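Local coordinates for protein ADP-ribosylating toxin CARDS (Mycoplasma pneumoniae, PDB 4TLV) that transfers ADP-ribose from NAD+ to multiple target proteins and causes vacuolation of mammalian cells as the main virulence factor of its bacterium, at residues Tyr453-Gln458 with Ser463-Thr468; Leu555-Ser560 with Gly565-Thr570; Ala58-Phe63 with Glu171-Asn176; Ser65-Tyr70 with His74-Tyr79. All coordinates share one frame; numbering follows the deposited sequence.

How the contacts relate
Contacts 1 and 2 are two hairpins of the D3 beta-trefoil domain, their centres about 13 Å apart. They are joined through Ser463, whose OG lies 2.6 Å from Gly565 O and 2.9 Å from Trp567 NE1. Contacts 3 and 4 belong to the mono-ADP-ribosyltransferase domain on the opposite side of the chain's centre, their centres about 11 Å apart. There Arg76 of contact 4 also makes a weak bond to Phe63 O of contact 3, and both reach strand 168-181. Centre to centre, contact 1 lies about 42 Å from contact 3. Both border the segment inferred to form the NAD+ pocket: in contact 3 Phe63 touches Ile250, in contact 4 Ser65 touches Val220.

Contact 1 (Tyr453-Gln458 with Ser463-Thr468); sequences YYYTPQ and SYQMKT
One face of the Tyr455 ring carries the CG of Gln465, a CH-pi contact 3.9 Å from the ring centroid, while Trp448 stacks on the same tyrosine from outside the pair. On Tyr454 it is Lys467 that runs over one face, its CD 4.3 Å above the plane and offset toward the rim; water 1 sits at the ring edge, in plane, and Tyr449 meets the ring edge-to-face. Lysine and tyrosine point the same way, but the ammonium is too far from the ring for more than a weak cation-pi attraction.

Gln465 does two jobs. Its chi1 of -163° carries CG away from the backbone N and lays it over Tyr455, and a bend at chi2 then brings NE2 2.9 Å from Tyr454 O. That bond lies in the carbonyl plane on a lone pair, with the oxygen close to the amide plane. Water 1 links the same NE2, weakly, to Tyr454 N.

Further along, Thr456 and Tyr464 form an antiparallel hydrogen-bonded pair, each N 2.9 Å from the other's O, and Thr456 CG2 packs on Met466 CG at 3.7 Å. Thr456 OG1 approaches Thr468 OG1 to 2.7 Å, and Thr468 OG1 is also bonded to Leu446 O. Water 2 joins Tyr455 O to Thr468 N.

This hairpin of D3 therefore keeps few regular rungs. Past Tyr464 a glutamine amide and water 1 take up the Tyr454 backbone groups that strand pairing would otherwise meet, and ring faces rest on aliphatic stems.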
# COMPACT_ATOMS: atom_id res chain seq x y z
N TYR A 453 28.12 -10.26 -6.85
CA TYR A 453 28.12 -8.81 -7.03
C TYR A 453 26.77 -8.28 -7.53
O TYR A 453 26.16 -8.87 -8.42
CB TYR A 453 29.22 -8.40 -8.02
CG TYR A 453 30.61 -8.72 -7.53
CD1 TYR A 453 31.24 -7.91 -6.59
CD2 TYR A 453 31.28 -9.85 -7.98
CE1 TYR A 453 32.52 -8.21 -6.13
CE2 TYR A 453 32.56 -10.15 -7.53
CZ TYR A 453 33.17 -9.32 -6.61
OH TYR A 453 34.44 -9.62 -6.16
N TYR A 454 26.34 -7.16 -6.97
CA TYR A 454 25.13 -6.47 -7.45
C TYR A 454 25.41 -5.40 -8.50
O TYR A 454 26.42 -4.69 -8.44
CB TYR A 454 24.38 -5.83 -6.28
CG TYR A 454 23.84 -6.84 -5.29
CD1 TYR A 454 24.66 -7.40 -4.33
CD2 TYR A 454 22.51 -7.24 -5.34
CE1 TYR A 454 24.18 -8.32 -3.43
CE2 TYR A 454 22.01 -8.17 -4.44
CZ TYR A 454 22.85 -8.71 -3.49
OH TYR A 454 22.36 -9.63 -2.58
N TYR A 455 24.50 -5.28 -9.45
CA TYR A 455 24.54 -4.23 -10.46
C TYR A 455 23.23 -3.47 -10.53
O TYR A 455 22.16 -4.02 -10.23
CB TYR A 455 24.83 -4.82 -11.83
CG TYR A 455 26.20 -5.47 -11.91
CD1 TYR A 455 26.39 -6.78 -11.49
CD2 TYR A 455 27.29 -4.76 -12.40
CE1 TYR A 455 27.65 -7.39 -11.56
CE2 TYR A 455 28.56 -5.35 -12.48
CZ TYR A 455 28.72 -6.66 -12.07
OH TYR A 455 29.98 -7.24 -12.14
N THR A 456 23.32 -2.23 -10.97
CA THR A 456 22.18 -1.32 -11.05
C THR A 456 22.14 -0.68 -12.44
O THR A 456 23.19 -0.44 -13.06
CB THR A 456 22.27 -0.25 -9.93
OG1 THR A 456 21.04 0.47 -9.84
CG2 THR A 456 23.43 0.73 -10.20
N PRO A 457 20.94 -0.42 -12.96
CA PRO A 457 20.82 0.20 -14.28
C PRO A 457 21.34 1.63 -14.25
O PRO A 457 21.29 2.29 -13.20
CB PRO A 457 19.30 0.24 -14.53
CG PRO A 457 18.69 -0.57 -13.44
CD PRO A 457 19.63 -0.58 -12.30
N GLN A 458 21.86 2.09 -15.38
CA GLN A 458 22.26 3.50 -15.55
C GLN A 458 21.41 4.06 -16.67
O GLN A 458 20.95 3.31 -17.54
CB GLN A 458 23.74 3.60 -15.94
CG GLN A 458 24.70 3.11 -14.88
CD GLN A 458 25.01 4.15 -13.81
OE1 GLN A 458 24.76 3.94 -12.62
NE2 GLN A 458 25.58 5.28 -14.23
N SER A 463 25.24 -0.62 -16.98
CA SER A 463 25.09 -0.89 -15.54
C SER A 463 26.31 -0.42 -14.77
O SER A 463 27.42 -0.36 -15.29
CB SER A 463 24.89 -2.39 -15.25
OG SER A 463 23.88 -2.92 -16.08
N TYR A 464 26.07 -0.12 -13.50
CA TYR A 464 27.10 0.27 -12.55
C TYR A 464 27.14 -0.86 -11.53
O TYR A 464 26.12 -1.48 -11.24
CB TYR A 464 26.67 1.58 -11.91
CG TYR A 464 27.58 2.25 -10.91
CD1 TYR A 464 27.95 1.61 -9.73
CD2 TYR A 464 28.02 3.56 -11.10
CE1 TYR A 464 28.76 2.24 -8.78
CE2 TYR A 464 28.83 4.21 -10.16
CZ TYR A 464 29.19 3.54 -9.01
OH TYR A 464 29.99 4.16 -8.07
N GLN A 465 28.32 -1.13 -10.98
CA GLN A 465 28.45 -2.21 -10.02
C GLN A 465 28.20 -1.71 -8.61
O GLN A 465 29.11 -1.23 -7.94
CB GLN A 465 29.82 -2.89 -10.12
CG GLN A 465 29.88 -4.26 -9.44
CD GLN A 465 30.05 -4.17 -7.94
OE1 GLN A 465 31.11 -3.80 -7.45
NE2 GLN A 465 29.00 -4.54 -7.21
N MET A 466 26.95 -1.83 -8.19
CA MET A 466 26.52 -1.50 -6.84
C MET A 466 25.06 -1.93 -6.72
O MET A 466 24.37 -2.12 -7.73
CB MET A 466 26.68 -0.00 -6.55
CG MET A 466 25.89 0.89 -7.50
SD MET A 466 25.98 2.67 -7.16
CE MET A 466 24.56 2.89 -6.08
N LYS A 467 24.58 -2.07 -5.50
CA LYS A 467 23.20 -2.44 -5.30
C LYS A 467 22.33 -1.22 -5.59
O LYS A 467 22.69 -0.10 -5.23
CB LYS A 467 22.99 -2.97 -3.88
CG LYS A 467 21.67 -3.73 -3.71
CD LYS A 467 21.55 -4.34 -2.32
CE LYS A 467 20.14 -4.88 -2.07
NZ LYS A 467 20.03 -5.59 -0.76
N THR A 468 21.22 -1.42 -6.28
CA THR A 468 20.31 -0.33 -6.59
C THR A 468 19.82 0.29 -5.29
O THR A 468 19.39 -0.43 -4.38
CB THR A 468 19.12 -0.84 -7.40
OG1 THR A 468 19.59 -1.42 -8.63
CG2 THR A 468 18.15 0.29 -7.71
O HOH W 1 27.89 -5.82 -4.85
O HOH W 2 21.20 -4.16 -7.39

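Contact 2 (Leu555-Ser560 with Gly565-Thr570); sequences LKVIIS and GGWYST
Lys556 N gives its proton to Tyr568 O at 2.8 Å in an almost straight bond (172° at the hydrogen), and Tyr568 N returns one to Lys556 O at 2.9 Å. Further toward the turn, Ile558 N bonds to Gly566 O, and Gly565 N to Ile558 O.

Alternate residues go to the two faces. On one, Val557 CG2 stands 3.4 Å above the centre of the Trp567 six-membered ring, over its face, while Leu555 CD2 meets that ring at its edge, 3.9 Å from CZ3. Trp448 joins this group from outside, and the indole NE1 bonds to Ser463 OG. The hairpin of strands 554-558 and 567-570 thus turns its tryptophan inward within the beta-trefoil of D3, with strands 506-512 and 578-583 alongside.

The other face belongs to Lys556 and Tyr568. Tyr568 CG sits between its backbone N and carbonyl carbon (chi1 68°), which swings the ring back across the strand pair, with Lys556 CB 3.7 Å from CZ and Ile558 CG1 3.7 Å from CE1. The extended lysine continues past Thr570 CG2 to Asp572 O and a salt bridge with Glu575, whose OE1 also bonds to Tyr568 OH. Gly565, with positive phi, lets the chain turn into strand 567-570.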
# COMPACT_ATOMS: atom_id res chain seq x y z
N LEU A 555 12.92 -8.22 -21.18
CA LEU A 555 14.05 -7.45 -20.65
C LEU A 555 15.16 -8.39 -20.20
O LEU A 555 14.92 -9.32 -19.42
CB LEU A 555 13.59 -6.60 -19.45
CG LEU A 555 14.56 -5.52 -18.98
CD1 LEU A 555 14.74 -4.47 -20.09
CD2 LEU A 555 14.06 -4.87 -17.70
N LYS A 556 16.38 -8.14 -20.68
CA LYS A 556 17.55 -8.88 -20.22
C LYS A 556 18.78 -7.98 -20.14
O LYS A 556 18.74 -6.83 -20.59
CB LYS A 556 17.84 -10.07 -21.14
CG LYS A 556 16.70 -11.06 -21.28
CD LYS A 556 17.18 -12.35 -21.94
CE LYS A 556 16.02 -13.17 -22.48
NZ LYS A 556 16.51 -14.37 -23.22
N VAL A 557 19.86 -8.52 -19.58
CA VAL A 557 21.12 -7.79 -19.46
C VAL A 557 22.30 -8.64 -19.95
O VAL A 557 22.38 -9.84 -19.65
CB VAL A 557 21.42 -7.38 -18.01
CG1 VAL A 557 22.62 -6.47 -17.96
CG2 VAL A 557 20.24 -6.69 -17.39
N ILE A 558 23.21 -8.03 -20.69
CA ILE A 558 24.41 -8.74 -21.15
C ILE A 558 25.38 -8.94 -20.00
O ILE A 558 25.65 -8.02 -19.24
CB ILE A 558 25.09 -7.99 -22.32
CG1 ILE A 558 24.13 -7.89 -23.50
CG2 ILE A 558 26.38 -8.72 -22.73
CD1 ILE A 558 24.61 -7.00 -24.64
N ILE A 559 25.90 -10.16 -19.86
CA ILE A 559 26.70 -10.49 -18.69
C ILE A 559 28.19 -10.14 -18.81
O ILE A 559 28.80 -9.66 -17.86
CB ILE A 559 26.58 -11.99 -18.31
CG1 ILE A 559 25.18 -12.28 -17.77
CG2 ILE A 559 27.62 -12.35 -17.29
CD1 ILE A 559 25.00 -13.75 -17.32
N SER A 560 28.77 -10.38 -19.98
CA SER A 560 30.21 -10.19 -20.12
C SER A 560 30.55 -9.70 -21.51
O SER A 560 29.69 -9.61 -22.38
CB SER A 560 30.94 -11.49 -19.80
OG SER A 560 30.69 -12.44 -20.82
N GLY A 565 26.68 -5.42 -19.10
CA GLY A 565 25.86 -4.49 -18.35
C GLY A 565 24.82 -3.79 -19.19
O GLY A 565 24.05 -2.98 -18.67
N GLY A 566 24.78 -4.10 -20.48
CA GLY A 566 23.82 -3.47 -21.37
C GLY A 566 22.43 -4.07 -21.28
O GLY A 566 22.26 -5.28 -21.43
N TRP A 567 21.43 -3.22 -21.05
CA TRP A 567 20.04 -3.66 -20.94
C TRP A 567 19.40 -3.67 -22.32
O TRP A 567 19.49 -2.70 -23.06
CB TRP A 567 19.28 -2.73 -19.98
CG TRP A 567 19.78 -2.81 -18.57
CD1 TRP A 567 20.96 -2.33 -18.11
CD2 TRP A 567 19.11 -3.39 -17.44
NE1 TRP A 567 21.08 -2.58 -16.76
CE2 TRP A 567 19.95 -3.23 -16.33
CE3 TRP A 567 17.87 -4.03 -17.27
CZ2 TRP A 567 19.61 -3.69 -15.05
CZ3 TRP A 567 17.53 -4.49 -15.99
CH2 TRP A 567 18.40 -4.32 -14.90
N TYR A 568 18.73 -4.77 -22.67
CA TYR A 568 18.08 -4.85 -23.96
C TYR A 568 16.79 -5.64 -23.83
O TYR A 568 16.52 -6.23 -22.79
CB TYR A 568 19.02 -5.52 -24.99
CG TYR A 568 19.29 -6.99 -24.72
CD1 TYR A 568 20.26 -7.39 -23.81
CD2 TYR A 568 18.56 -7.97 -25.38
CE1 TYR A 568 20.50 -8.74 -23.55
CE2 TYR A 568 18.79 -9.32 -25.15
CZ TYR A 568 19.76 -9.70 -24.23
OH TYR A 568 19.97 -11.04 -24.00
N SER A 569 15.97 -5.65 -24.88
CA SER A 569 14.82 -6.55 -24.91
C SER A 569 14.89 -7.46 -26.13
O SER A 569 15.50 -7.10 -27.15
CB SER A 569 13.49 -5.78 -24.88
OG SER A 569 13.27 -5.03 -26.06
N THR A 570 14.24 -8.62 -26.05
CA THR A 570 14.41 -9.66 -27.05
C THR A 570 13.20 -10.58 -27.22
O THR A 570 12.39 -10.75 -26.30
CB THR A 570 15.66 -10.52 -26.74
OG1 THR A 570 15.82 -11.53 -27.75
CG2 THR A 570 15.54 -11.19 -25.37

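Contact 3 (Ala58-Phe63 with Glu171-Asn176); sequences AAIRFF and ETTRIN
The chain leaves helix 56-60 and continues into a 3-10 segment, Phe63 N bonding to Ile60 O at 2.9 Å, and passes strand 168-181 without pairing to it, the nearest CA atoms being those of Phe63 and Thr173, 7.1 Å apart. Side chains make most of the contact.

Ile60 and Thr173 meet end on. With chi1 at -166° the isoleucine sends CG1 out opposite its backbone N and continues straight to CD1, which ends 3.7 Å from Thr173 CB; a looser touch, 4.4 Å, goes from the same CD1 to Ile175 CG1. Both branches of Thr173 touch Ile60, but CG2, 3.9 Å from Ile60 CG1, goes on to the backbone C of Phe63 at 3.8 Å, with the Phe63 ring crossing it obliquely. OG1 is bonded to a glycerol, probably from the crystallisation liquor, so the polar side of the threonine looks into a spot that a small molecule can reach.

Val152 of strand 146-156 touches both Ile60 and Phe63, and Val13 of strand 9-14 also meets Ile60. Here a short helix and the 3-10 segment after it lie against one face of the antiparallel sheet of the ADP-ribosyltransferase domain, through an apolar layer of Ile60, Phe63, Val152 and Val13 to which Thr173 adds its methyl.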
# COMPACT_ATOMS: atom_id res chain seq x y z
N ALA A 58 -4.73 -1.24 8.21
CA ALA A 58 -5.51 -1.49 7.00
C ALA A 58 -6.79 -2.26 7.31
O ALA A 58 -7.83 -2.01 6.70
CB ALA A 58 -4.65 -2.21 5.94
N ALA A 59 -6.73 -3.21 8.25
CA ALA A 59 -7.94 -3.96 8.62
C ALA A 59 -9.02 -3.04 9.18
O ALA A 59 -10.21 -3.33 9.04
CB ALA A 59 -7.61 -5.06 9.64
N ILE A 60 -8.62 -1.96 9.84
CA ILE A 60 -9.60 -1.14 10.57
C ILE A 60 -10.03 0.12 9.83
O ILE A 60 -10.97 0.81 10.24
CB ILE A 60 -9.11 -0.80 12.02
CG1 ILE A 60 -10.28 -0.26 12.86
CG2 ILE A 60 -8.03 0.25 11.98
CD1 ILE A 60 -9.99 -0.23 14.37
N ARG A 61 -9.38 0.41 8.70
CA ARG A 61 -9.71 1.64 7.96
C ARG A 61 -11.21 1.81 7.66
O ARG A 61 -11.77 2.91 7.85
CB ARG A 61 -8.88 1.76 6.67
CG ARG A 61 -9.19 3.00 5.79
CD ARG A 61 -9.13 4.32 6.56
NE ARG A 61 -9.55 5.42 5.68
CZ ARG A 61 -10.82 5.73 5.43
NH1 ARG A 61 -11.80 5.04 6.01
NH2 ARG A 61 -11.11 6.74 4.60
N PHE A 62 -11.88 0.76 7.18
CA PHE A 62 -13.29 0.90 6.79
C PHE A 62 -14.11 1.34 8.00
O PHE A 62 -15.12 2.03 7.87
CB PHE A 62 -13.88 -0.43 6.25
CG PHE A 62 -14.22 -1.43 7.32
CD1 PHE A 62 -13.24 -2.27 7.84
CD2 PHE A 62 -15.50 -1.51 7.84
CE1 PHE A 62 -13.53 -3.19 8.86
CE2 PHE A 62 -15.81 -2.43 8.87
CZ PHE A 62 -14.82 -3.27 9.36
N PHE A 63 -13.65 0.92 9.17
CA PHE A 63 -14.39 1.13 10.41
C PHE A 63 -14.37 2.61 10.84
O PHE A 63 -15.17 3.02 11.69
CB PHE A 63 -13.81 0.20 11.49
CG PHE A 63 -14.70 0.02 12.69
CD1 PHE A 63 -15.92 -0.62 12.56
CD2 PHE A 63 -14.30 0.46 13.94
CE1 PHE A 63 -16.74 -0.81 13.67
CE2 PHE A 63 -15.11 0.28 15.04
CZ PHE A 63 -16.34 -0.35 14.90
N GLU A 171 -14.48 10.96 11.80
CA GLU A 171 -14.29 9.93 12.79
C GLU A 171 -12.87 9.38 12.73
O GLU A 171 -12.22 9.41 11.68
CB GLU A 171 -15.24 8.76 12.53
CG GLU A 171 -16.70 9.12 12.53
CD GLU A 171 -17.29 9.21 13.92
OE1 GLU A 171 -16.96 8.36 14.77
OE2 GLU A 171 -18.10 10.12 14.15
N THR A 172 -12.42 8.83 13.85
CA THR A 172 -11.21 8.03 13.85
C THR A 172 -11.51 6.74 14.62
O THR A 172 -12.62 6.55 15.11
CB THR A 172 -9.99 8.82 14.39
OG1 THR A 172 -8.79 8.08 14.13
CG2 THR A 172 -10.11 9.09 15.88
N THR A 173 -10.54 5.84 14.70
CA THR A 173 -10.75 4.58 15.39
C THR A 173 -9.78 4.48 16.54
O THR A 173 -8.76 5.16 16.56
CB THR A 173 -10.56 3.38 14.44
OG1 THR A 173 -9.26 3.47 13.85
CG2 THR A 173 -11.60 3.42 13.32
N ARG A 174 -10.12 3.64 17.50
CA ARG A 174 -9.23 3.39 18.62
C ARG A 174 -9.14 1.89 18.88
O ARG A 174 -10.15 1.18 18.83
CB ARG A 174 -9.74 4.10 19.88
CG ARG A 174 -9.77 5.62 19.76
CD ARG A 174 -10.13 6.24 21.09
NE ARG A 174 -11.32 5.60 21.64
CZ ARG A 174 -11.76 5.80 22.88
NH1 ARG A 174 -11.11 6.62 23.70
NH2 ARG A 174 -12.86 5.17 23.30
N ILE A 175 -7.93 1.41 19.13
CA ILE A 175 -7.76 0.03 19.57
C ILE A 175 -7.60 0.03 21.09
O ILE A 175 -6.59 0.48 21.63
CB ILE A 175 -6.56 -0.63 18.87
CG1 ILE A 175 -6.72 -0.52 17.35
CG2 ILE A 175 -6.44 -2.11 19.31
CD1 ILE A 175 -5.53 -1.03 16.56
N ASN A 176 -8.61 -0.47 21.78
CA ASN A 176 -8.60 -0.42 23.23
C ASN A 176 -7.85 -1.58 23.91
O ASN A 176 -8.00 -2.74 23.51
CB ASN A 176 -10.05 -0.36 23.72
CG ASN A 176 -10.78 0.85 23.16
OD1 ASN A 176 -10.37 1.99 23.39
ND2 ASN A 176 -11.85 0.61 22.41

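Contact 4 (Ser65-Tyr70 with His74-Tyr79); sequences SWLREY and HPRRAY
Arg76 and Leu67 run antiparallel to one another, side by side, the arginine reaching across to the chain at Ser65 and the leucine running back alongside it. Arg76 leaves its backbone fully extended at chi1 (179°), then bends at chi3, and that bend presents the guanidinium edge-on to Ser65 O. NH1 is 2.8 Å from that oxygen, the bond nearly straight at 172°. It lies in the carbonyl plane on a lone pair, and the oxygen is only 5° out of the guanidinium plane, so both flat groups are well set for it.

NH1 has a second, weak bond, to Phe63 O, and NH2 a long one of 3.3 Å to water 3, which itself donates to Trp66 O. The carbonyls of Phe63, Ser65 and, through water, Trp66 are thus gathered by one cationic group. Leu67 CD2 comes obliquely to the guanidinium; its 3.0 Å approach to Arg76 NH2 is too short to trust.

Although close in sequence, the two segments are not neighbouring strands. Leu67 pairs with Val169 at the outer edge of the five-stranded sheet, Arg76 with Ala154, and strands 146-156 and 168-181 lie between, leaving the arginine to span them from strand 76-84 to the chain that follows helix 56-60.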
# COMPACT_ATOMS: atom_id res chain seq x y z
N SER A 65 -15.24 5.04 8.80
CA SER A 65 -16.12 5.78 7.89
C SER A 65 -16.85 6.89 8.64
O SER A 65 -17.27 6.70 9.78
CB SER A 65 -17.19 4.86 7.31
OG SER A 65 -16.62 3.91 6.43
N TRP A 66 -17.04 8.03 7.98
CA TRP A 66 -17.60 9.20 8.64
C TRP A 66 -19.12 9.13 8.72
O TRP A 66 -19.76 8.51 7.87
CB TRP A 66 -17.18 10.47 7.90
CG TRP A 66 -15.70 10.74 7.88
CD1 TRP A 66 -14.69 9.97 8.41
CD2 TRP A 66 -15.07 11.87 7.28
NE1 TRP A 66 -13.47 10.58 8.19
CE2 TRP A 66 -13.68 11.73 7.49
CE3 TRP A 66 -15.55 12.99 6.59
CZ2 TRP A 66 -12.76 12.68 7.03
CZ3 TRP A 66 -14.64 13.93 6.13
CH2 TRP A 66 -13.26 13.76 6.35
N LEU A 67 -19.70 9.76 9.73
CA LEU A 67 -21.14 9.63 9.96
C LEU A 67 -21.91 10.78 9.34
O LEU A 67 -21.37 11.86 9.17
CB LEU A 67 -21.45 9.61 11.47
CG LEU A 67 -20.73 8.60 12.35
CD1 LEU A 67 -21.36 8.61 13.73
CD2 LEU A 67 -20.80 7.21 11.75
N ARG A 68 -23.18 10.54 9.05
CA ARG A 68 -24.11 11.63 8.74
C ARG A 68 -24.35 12.47 10.00
O ARG A 68 -24.08 12.01 11.11
CB ARG A 68 -25.45 11.08 8.25
CG ARG A 68 -25.36 10.32 6.94
CD ARG A 68 -26.73 9.78 6.54
NE ARG A 68 -26.70 9.14 5.22
CZ ARG A 68 -26.78 9.80 4.07
NH1 ARG A 68 -26.90 11.12 4.06
NH2 ARG A 68 -26.74 9.13 2.91
N GLU A 69 -24.87 13.67 9.81
CA GLU A 69 -25.16 14.60 10.91
C GLU A 69 -26.43 14.26 11.68
O GLU A 69 -27.45 14.93 11.52
CB GLU A 69 -25.27 16.03 10.36
CG GLU A 69 -24.01 16.53 9.68
CD GLU A 69 -24.09 17.99 9.28
OE1 GLU A 69 -25.08 18.41 8.64
OE2 GLU A 69 -23.12 18.73 9.59
N TYR A 70 -26.37 13.22 12.51
CA TYR A 70 -27.48 12.86 13.39
C TYR A 70 -26.89 12.42 14.72
O TYR A 70 -25.67 12.25 14.82
CB TYR A 70 -28.30 11.71 12.80
CG TYR A 70 -27.55 10.40 12.74
CD1 TYR A 70 -26.72 10.09 11.66
CD2 TYR A 70 -27.64 9.47 13.77
CE1 TYR A 70 -26.01 8.90 11.61
CE2 TYR A 70 -26.94 8.27 13.73
CZ TYR A 70 -26.12 8.00 12.64
OH TYR A 70 -25.42 6.81 12.58
N HIS A 74 -26.36 4.34 18.58
CA HIS A 74 -25.56 3.15 18.77
C HIS A 74 -24.11 3.42 18.40
O HIS A 74 -23.71 3.26 17.24
CB HIS A 74 -26.14 1.98 17.96
CG HIS A 74 -27.60 1.75 18.21
ND1 HIS A 74 -28.07 0.94 19.21
CD2 HIS A 74 -28.70 2.26 17.60
CE1 HIS A 74 -29.39 0.94 19.21
NE2 HIS A 74 -29.80 1.74 18.24
N PRO A 75 -23.32 3.86 19.38
CA PRO A 75 -21.86 3.97 19.26
C PRO A 75 -21.29 2.75 18.55
O PRO A 75 -21.79 1.63 18.70
CB PRO A 75 -21.39 4.00 20.70
CG PRO A 75 -22.52 4.64 21.43
CD PRO A 75 -23.78 4.20 20.74
N ARG A 76 -20.24 2.96 17.79
CA ARG A 76 -19.76 1.96 16.86
C ARG A 76 -18.61 1.18 17.50
O ARG A 76 -17.58 1.76 17.84
CB ARG A 76 -19.32 2.67 15.59
CG ARG A 76 -18.78 1.78 14.54
CD ARG A 76 -18.16 2.64 13.47
NE ARG A 76 -19.16 3.15 12.54
CZ ARG A 76 -18.91 4.09 11.63
NH1 ARG A 76 -17.67 4.61 11.54
NH2 ARG A 76 -19.87 4.48 10.81
N ARG A 77 -18.83 -0.13 17.71
CA ARG A 77 -17.87 -1.02 18.37
C ARG A 77 -17.74 -2.35 17.63
O ARG A 77 -18.70 -2.83 17.03
CB ARG A 77 -18.29 -1.33 19.81
CG ARG A 77 -18.08 -0.22 20.81
CD ARG A 77 -18.34 -0.72 22.24
NE ARG A 77 -18.00 0.30 23.24
CZ ARG A 77 -18.80 0.68 24.23
NH1 ARG A 77 -20.00 0.13 24.38
NH2 ARG A 77 -18.41 1.62 25.08
N ALA A 78 -16.55 -2.95 17.69
CA ALA A 78 -16.28 -4.22 17.00
C ALA A 78 -15.03 -4.80 17.62
O ALA A 78 -14.56 -4.29 18.64
CB ALA A 78 -16.06 -3.98 15.49
N TYR A 79 -14.51 -5.89 17.05
CA TYR A 79 -13.29 -6.50 17.57
C TYR A 79 -12.25 -6.65 16.50
O TYR A 79 -12.57 -7.02 15.38
CB TYR A 79 -13.59 -7.85 18.19
CG TYR A 79 -14.51 -7.71 19.37
CD1 TYR A 79 -14.00 -7.44 20.63
CD2 TYR A 79 -15.88 -7.79 19.21
CE1 TYR A 79 -14.84 -7.28 21.71
CE2 TYR A 79 -16.73 -7.62 20.28
CZ TYR A 79 -16.20 -7.37 21.54
OH TYR A 79 -17.04 -7.21 22.62
O HOH W 3 -20.46 5.82 7.87